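Side-chain contacts in glutathione s-transferase I (Zea mays, PDB 1AXD), which catalyses the transfer of glutathione to electrophilic compounds and takes part in the detoxification of herbicides in maize: residues His188-Ala191 with Trp192-Leu196; Leu160-Ala163 with Asp164-Val168; Gln128-Val131 with Asp132-Glu136. One frame throughout, in Å; residues are numbered along the deposited sequence.

Contact 1 (His188-Ala191 with Trp192-Leu196)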
# COMPACT_ATOMS: atom_id res chain seq x y z
N HIS A 188 -23.49 -2.11 -10.50
CA HIS A 188 -22.26 -1.92 -11.27
C HIS A 188 -21.06 -2.66 -10.73
O HIS A 188 -20.26 -3.14 -11.51
CB HIS A 188 -21.98 -0.44 -11.45
CG HIS A 188 -22.97 0.25 -12.33
ND1 HIS A 188 -23.96 1.08 -11.84
CD2 HIS A 188 -23.13 0.22 -13.68
CE1 HIS A 188 -24.69 1.53 -12.85
NE2 HIS A 188 -24.20 1.03 -13.97
N VAL A 189 -20.94 -2.76 -9.40
CA VAL A 189 -19.83 -3.50 -8.79
C VAL A 189 -20.09 -4.96 -9.11
O VAL A 189 -19.16 -5.67 -9.48
CB VAL A 189 -19.77 -3.29 -7.25
CG1 VAL A 189 -18.60 -4.08 -6.65
CG2 VAL A 189 -19.62 -1.80 -6.91
N LYS A 190 -21.36 -5.37 -9.05
CA LYS A 190 -21.78 -6.75 -9.35
C LYS A 190 -21.45 -7.13 -10.76
O LYS A 190 -20.83 -8.16 -10.98
CB LYS A 190 -23.27 -6.93 -9.10
CG LYS A 190 -23.82 -8.31 -9.47
CD LYS A 190 -23.58 -9.37 -8.40
CE LYS A 190 -22.16 -9.95 -8.42
NZ LYS A 190 -21.84 -10.72 -9.67
N ALA A 191 -21.87 -6.31 -11.72
CA ALA A 191 -21.59 -6.56 -13.13
C ALA A 191 -20.10 -6.67 -13.32
O ALA A 191 -19.64 -7.61 -13.93
CB ALA A 191 -22.18 -5.43 -13.99
N TRP A 192 -19.38 -5.69 -12.78
CA TRP A 192 -17.92 -5.61 -12.82
C TRP A 192 -17.28 -6.90 -12.33
O TRP A 192 -16.39 -7.42 -12.99
CB TRP A 192 -17.48 -4.43 -11.94
CG TRP A 192 -16.03 -4.37 -11.61
CD1 TRP A 192 -15.00 -4.03 -12.45
CD2 TRP A 192 -15.44 -4.60 -10.33
NE1 TRP A 192 -13.82 -4.04 -11.77
CE2 TRP A 192 -14.05 -4.38 -10.47
CE3 TRP A 192 -15.95 -4.96 -9.07
CZ2 TRP A 192 -13.16 -4.52 -9.39
CZ3 TRP A 192 -15.07 -5.09 -8.01
CH2 TRP A 192 -13.70 -4.87 -8.18
N TRP A 193 -17.74 -7.40 -11.19
CA TRP A 193 -17.22 -8.64 -10.62
C TRP A 193 -17.52 -9.83 -11.49
O TRP A 193 -16.73 -10.76 -11.52
CB TRP A 193 -17.81 -8.85 -9.22
CG TRP A 193 -17.42 -10.14 -8.60
CD1 TRP A 193 -18.25 -11.09 -8.11
CD2 TRP A 193 -16.09 -10.65 -8.45
NE1 TRP A 193 -17.53 -12.17 -7.68
CE2 TRP A 193 -16.20 -11.93 -7.88
CE3 TRP A 193 -14.81 -10.15 -8.75
CZ2 TRP A 193 -15.08 -12.72 -7.60
CZ3 TRP A 193 -13.70 -10.93 -8.48
CH2 TRP A 193 -13.85 -12.20 -7.91
N SER A 194 -18.66 -9.84 -12.17
CA SER A 194 -19.00 -10.95 -13.06
C SER A 194 -18.11 -10.91 -14.27
O SER A 194 -17.65 -11.96 -14.72
CB SER A 194 -20.47 -10.84 -13.50
OG SER A 194 -21.32 -10.68 -12.38
N GLY A 195 -17.85 -9.72 -14.80
CA GLY A 195 -17.00 -9.60 -15.96
C GLY A 195 -15.63 -10.19 -15.67
O GLY A 195 -15.08 -10.91 -16.48
N LEU A 196 -15.11 -9.88 -14.49
CA LEU A 196 -13.81 -10.37 -14.06
C LEU A 196 -13.86 -11.84 -13.87
O LEU A 196 -12.92 -12.51 -14.26
CB LEU A 196 -13.36 -9.70 -12.76
CG LEU A 196 -12.95 -8.23 -12.80
CD1 LEU A 196 -12.66 -7.74 -11.38
CD2 LEU A 196 -11.71 -8.03 -13.68
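Helix 187-198, one of the helices of the C-terminal domain of the glutathione S-transferase fold, is stitched along one side by Lys190 and Ser194, residues one turn apart. Lys190 leaves the backbone with CG opposite the amide nitrogen (chi1 176°), and bends at each of the three following bonds bring the ammonium back over the next turn. There Lys190 NZ donates to Ser194 OG at 2.8 Å. The returning chain also skirts the pyrrole side of Trp193: Lys190 NZ lies 3.9 Å from Trp193 CD1, and Lys190 CE approaches the same carbon, the two side chains meeting at a slant. With an alanine here, the Ser194 hydroxyl is likely to be left without its ammonium partner and the CD1 corner of Trp193 without the aliphatic chain beside it.

On another side of the helix, Val189 and Trp192 run alongside each other and point the same way. Val189 CG1 touches Trp192 CE3 at 3.7 Å, on the benzo half of the indole, while the backbone oxygen of Val189 sits in the ring plane at that same edge. One face of the indole receives Leu196 CD1, 3.6 Å above the plane and offset toward the rim. The ring nitrogen, NE1, is hydrogen-bonded to Asp164 OD1, outside this helix. Trp193 meanwhile packs on helix 168-174 and meets Phe175 edge-to-face.

Under these side chains run the main-chain bonds of the helix, such as Trp193 N to Val189 O (2.8 Å) and Gly195 N to Ala191 O (2.9 Å). The pattern is that of an amphipathic alpha-helix whose tryptophans lock it into a helical bundle, while a lysine-serine pair at i and i+4 bridges its more polar side.

Contact 2 (Leu160-Ala163 with Asp164-Val168)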
# COMPACT_ATOMS: atom_id res chain seq x y z
N LEU A 160 -8.93 -2.46 -18.38
CA LEU A 160 -8.59 -3.33 -17.26
C LEU A 160 -7.19 -2.96 -16.86
O LEU A 160 -6.41 -2.59 -17.72
CB LEU A 160 -8.63 -4.81 -17.67
CG LEU A 160 -8.32 -5.88 -16.61
CD1 LEU A 160 -9.54 -6.09 -15.70
CD2 LEU A 160 -7.98 -7.20 -17.29
N SER A 161 -6.89 -3.06 -15.57
CA SER A 161 -5.56 -2.73 -15.06
C SER A 161 -5.30 -3.53 -13.81
O SER A 161 -6.17 -4.29 -13.38
CB SER A 161 -5.48 -1.24 -14.75
OG SER A 161 -6.39 -0.90 -13.72
N LEU A 162 -4.13 -3.34 -13.21
CA LEU A 162 -3.75 -4.03 -11.98
C LEU A 162 -4.67 -3.67 -10.86
O LEU A 162 -4.82 -4.46 -9.94
CB LEU A 162 -2.31 -3.69 -11.59
CG LEU A 162 -1.33 -4.85 -11.66
CD1 LEU A 162 -0.03 -4.42 -11.00
CD2 LEU A 162 -1.92 -6.04 -10.91
N ALA A 163 -5.30 -2.51 -10.94
CA ALA A 163 -6.23 -2.08 -9.91
C ALA A 163 -7.36 -3.06 -9.80
O ALA A 163 -7.76 -3.38 -8.69
CB ALA A 163 -6.76 -0.66 -10.21
N ASP A 164 -7.84 -3.58 -10.93
CA ASP A 164 -8.94 -4.53 -10.95
C ASP A 164 -8.58 -5.90 -10.49
O ASP A 164 -9.23 -6.40 -9.59
CB ASP A 164 -9.55 -4.59 -12.34
CG ASP A 164 -10.04 -3.25 -12.80
OD1 ASP A 164 -11.19 -2.88 -12.48
OD2 ASP A 164 -9.26 -2.53 -13.46
N LEU A 165 -7.53 -6.49 -11.07
CA LEU A 165 -7.07 -7.84 -10.70
C LEU A 165 -6.70 -7.94 -9.24
O LEU A 165 -6.89 -8.98 -8.65
CB LEU A 165 -5.84 -8.26 -11.53
CG LEU A 165 -5.82 -8.45 -13.05
CD1 LEU A 165 -7.20 -8.92 -13.53
CD2 LEU A 165 -5.43 -7.17 -13.74
N ASN A 166 -6.17 -6.86 -8.67
CA ASN A 166 -5.75 -6.85 -7.27
C ASN A 166 -6.88 -7.08 -6.28
O ASN A 166 -6.61 -7.28 -5.11
CB ASN A 166 -5.03 -5.54 -6.95
CG ASN A 166 -3.56 -5.56 -7.36
OD1 ASN A 166 -3.10 -6.45 -8.05
ND2 ASN A 166 -2.80 -4.56 -6.89
N HIS A 167 -8.13 -7.03 -6.75
CA HIS A 167 -9.31 -7.24 -5.90
C HIS A 167 -9.86 -8.65 -5.98
O HIS A 167 -10.72 -8.98 -5.19
CB HIS A 167 -10.47 -6.34 -6.35
CG HIS A 167 -10.30 -4.89 -6.04
ND1 HIS A 167 -9.68 -4.01 -6.90
CD2 HIS A 167 -10.76 -4.14 -5.01
CE1 HIS A 167 -9.76 -2.78 -6.42
NE2 HIS A 167 -10.41 -2.84 -5.27
N VAL A 168 -9.39 -9.48 -6.90
CA VAL A 168 -10.00 -10.79 -7.00
C VAL A 168 -9.81 -11.76 -5.89
O VAL A 168 -10.82 -12.22 -5.37
CB VAL A 168 -9.81 -11.48 -8.41
CG1 VAL A 168 -9.93 -10.45 -9.54
CG2 VAL A 168 -8.53 -12.27 -8.49
O HOH W 1 -8.95 -0.20 -14.42
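Leu160 lays its CD1 methyl against the CB of Asp164 at 3.7 Å, the two side chains crossing at a slant, and so packs over the start of the short helix 162-165. The other methyl of Leu160, CD2, faces Leu165 CD1 at 4.2 Å. Next in the chain after Leu160 comes Ser161, the N-cap residue, whose hydroxyl accepts a weak bond from Ala163 N. With chi1 at 63°, Ser161 OG stands between its own backbone nitrogen and carbonyl carbon, a rotation that turns it over the first turn.

The reciprocal bond ends on Asp164: Ser161 N donates to Asp164 OD2 at 3.2 Å, on the anti side of the carboxylate and 21° out of its plane. A water joins the same two residues, taking a bond from Ser161 OG and giving one to Asp164 OD2. The other oxygen, OD1, is held by Leu155 N and by the indole of Trp192, so that four bonds grip this buried carboxylate and fix its rotation. Such a set of donors, beside a helix start, would be expected to favour its charged form.

Farther on, Asn166 N closes a helical turn on Leu162 O at 3.0 Å. His167 then swings its ring back until ND1, at its edge, gives a weak bond to Ala163 O at 2.7 Å; the bend in it is marked, 129° at the hydrogen. The other ring nitrogen, NE2, pairs with Tyr145 OH, which ties this turn to helix 128-151.

Serine at the N-cap with aspartate three residues on is a capping box, and the leucine pair flanking it meets the pattern of a hydrophobic staple; together they are the familiar start of this buried helix in the glutathione S-transferase C-terminal domain.

Contact 3 (Gln128-Val131 with Asp132-Glu136)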
# COMPACT_ATOMS: atom_id res chain seq x y z
N GLN A 128 -20.16 -12.08 15.41
CA GLN A 128 -21.02 -11.20 14.63
C GLN A 128 -20.72 -9.74 14.90
O GLN A 128 -20.82 -8.95 13.99
CB GLN A 128 -22.49 -11.51 14.92
CG GLN A 128 -23.45 -10.98 13.85
CD GLN A 128 -23.31 -11.72 12.52
OE1 GLN A 128 -22.88 -12.87 12.48
NE2 GLN A 128 -23.69 -11.06 11.42
N LYS A 129 -20.32 -9.41 16.13
CA LYS A 129 -20.02 -8.02 16.49
C LYS A 129 -19.10 -7.44 15.47
O LYS A 129 -19.45 -6.45 14.83
CB LYS A 129 -19.35 -7.96 17.87
CG LYS A 129 -20.15 -8.62 18.99
CD LYS A 129 -19.40 -8.60 20.33
CE LYS A 129 -20.24 -9.26 21.44
NZ LYS A 129 -19.64 -9.13 22.79
N VAL A 130 -17.95 -8.08 15.31
CA VAL A 130 -16.92 -7.66 14.36
C VAL A 130 -17.46 -7.64 12.93
O VAL A 130 -17.26 -6.66 12.22
CB VAL A 130 -15.69 -8.59 14.47
CG1 VAL A 130 -14.62 -8.21 13.45
CG2 VAL A 130 -15.11 -8.51 15.88
N VAL A 131 -18.18 -8.68 12.52
CA VAL A 131 -18.73 -8.73 11.17
C VAL A 131 -19.66 -7.59 10.89
O VAL A 131 -19.51 -6.95 9.87
CB VAL A 131 -19.46 -10.07 10.90
CG1 VAL A 131 -20.19 -10.03 9.54
CG2 VAL A 131 -18.45 -11.23 10.94
N ASP A 132 -20.57 -7.29 11.80
CA ASP A 132 -21.53 -6.20 11.61
C ASP A 132 -20.94 -4.83 11.41
O ASP A 132 -21.38 -4.13 10.51
CB ASP A 132 -22.54 -6.16 12.77
CG ASP A 132 -23.55 -7.30 12.72
OD1 ASP A 132 -23.66 -8.01 11.69
OD2 ASP A 132 -24.27 -7.47 13.73
N GLU A 133 -19.95 -4.44 12.21
CA GLU A 133 -19.37 -3.12 12.04
C GLU A 133 -18.52 -3.01 10.83
O GLU A 133 -18.52 -1.96 10.20
CB GLU A 133 -18.61 -2.67 13.29
CG GLU A 133 -17.37 -3.47 13.63
CD GLU A 133 -16.61 -2.84 14.78
OE1 GLU A 133 -17.03 -3.03 15.94
OE2 GLU A 133 -15.60 -2.15 14.51
N ASN A 134 -17.81 -4.06 10.47
CA ASN A 134 -16.98 -4.01 9.28
C ASN A 134 -17.82 -4.01 8.05
O ASN A 134 -17.39 -3.47 7.04
CB ASN A 134 -15.97 -5.14 9.27
CG ASN A 134 -14.77 -4.82 10.13
OD1 ASN A 134 -14.54 -5.46 11.14
ND2 ASN A 134 -14.02 -3.81 9.73
N LEU A 135 -19.02 -4.58 8.13
CA LEU A 135 -19.92 -4.58 6.98
C LEU A 135 -20.37 -3.19 6.73
O LEU A 135 -20.68 -2.86 5.60
CB LEU A 135 -21.13 -5.50 7.21
CG LEU A 135 -21.00 -6.95 6.72
CD1 LEU A 135 -22.24 -7.74 7.17
CD2 LEU A 135 -20.87 -7.01 5.18
N GLU A 136 -20.40 -2.36 7.76
CA GLU A 136 -20.79 -0.97 7.57
C GLU A 136 -19.67 -0.26 6.92
O GLU A 136 -19.88 0.42 5.94
CB GLU A 136 -21.16 -0.32 8.90
CG GLU A 136 -22.43 -0.88 9.50
CD GLU A 136 -23.35 0.18 10.08
OE1 GLU A 136 -23.58 1.21 9.39
OE2 GLU A 136 -23.84 -0.01 11.21
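Asp132 and Gln128 meet across one turn of helix 128-151, side chains crossing, with the amide and carboxylate planes turned 68° apart. Gln128 NE2 donates to Asp132 OD1 at 3.1 Å, approaching from above the carboxylate plane, 37° out of it. The bend of the glutamine chain at chi2 (69°) folds the amide back along the helix and leaves Gln128 CG 3.6 Å from Asp132 OD2. The same amide nitrogen is also bonded to Tyr179 OH, so the tyrosine and the aspartate fix its direction between them. Below the side chains, Asp132 N reaches Gln128 O in a nearly straight bond of 2.8 Å.

This is an i to i+4 pair in the opening turns of a long helix of the C-terminal bundle, where the negative charge of Asp132 probably interacts favourably with the helix dipole.

Val131, on a more buried side, lies alongside Leu135 and points the same way. Its CG1 methyl touches Leu135 CD1 at 3.9 Å, and Leu135 N bonds to Val131 O at 3.0 Å. Beyond the pair, Val131 presses on Gln115 and Val116 of helix 88-122, and both residues touch Tyr179.

How the contacts relate
The centre of contact 2, the deepest, lies about 8 Å from the centre of the chain, whereas that of contact 3, at the periphery, is about 21 Å from it; contact 1 is intermediate. The chemistry follows this order: buried polar groups with several partners each in contact 2, a polar bond on one side and aromatic packing on another in contact 1, and largely exposed amide and carboxylate groups in contact 3. Contacts 1 and 2 touch directly: Leu196 CD2 meets Leu160 CD1 at 3.5 Å, and Trp193 packs on Val168. Contact 3 stays apart, its nearest atoms about 12 Å from contact 1, yet its helix, 128-151, runs on to supply Glu146 to His188 and Tyr145 to His167.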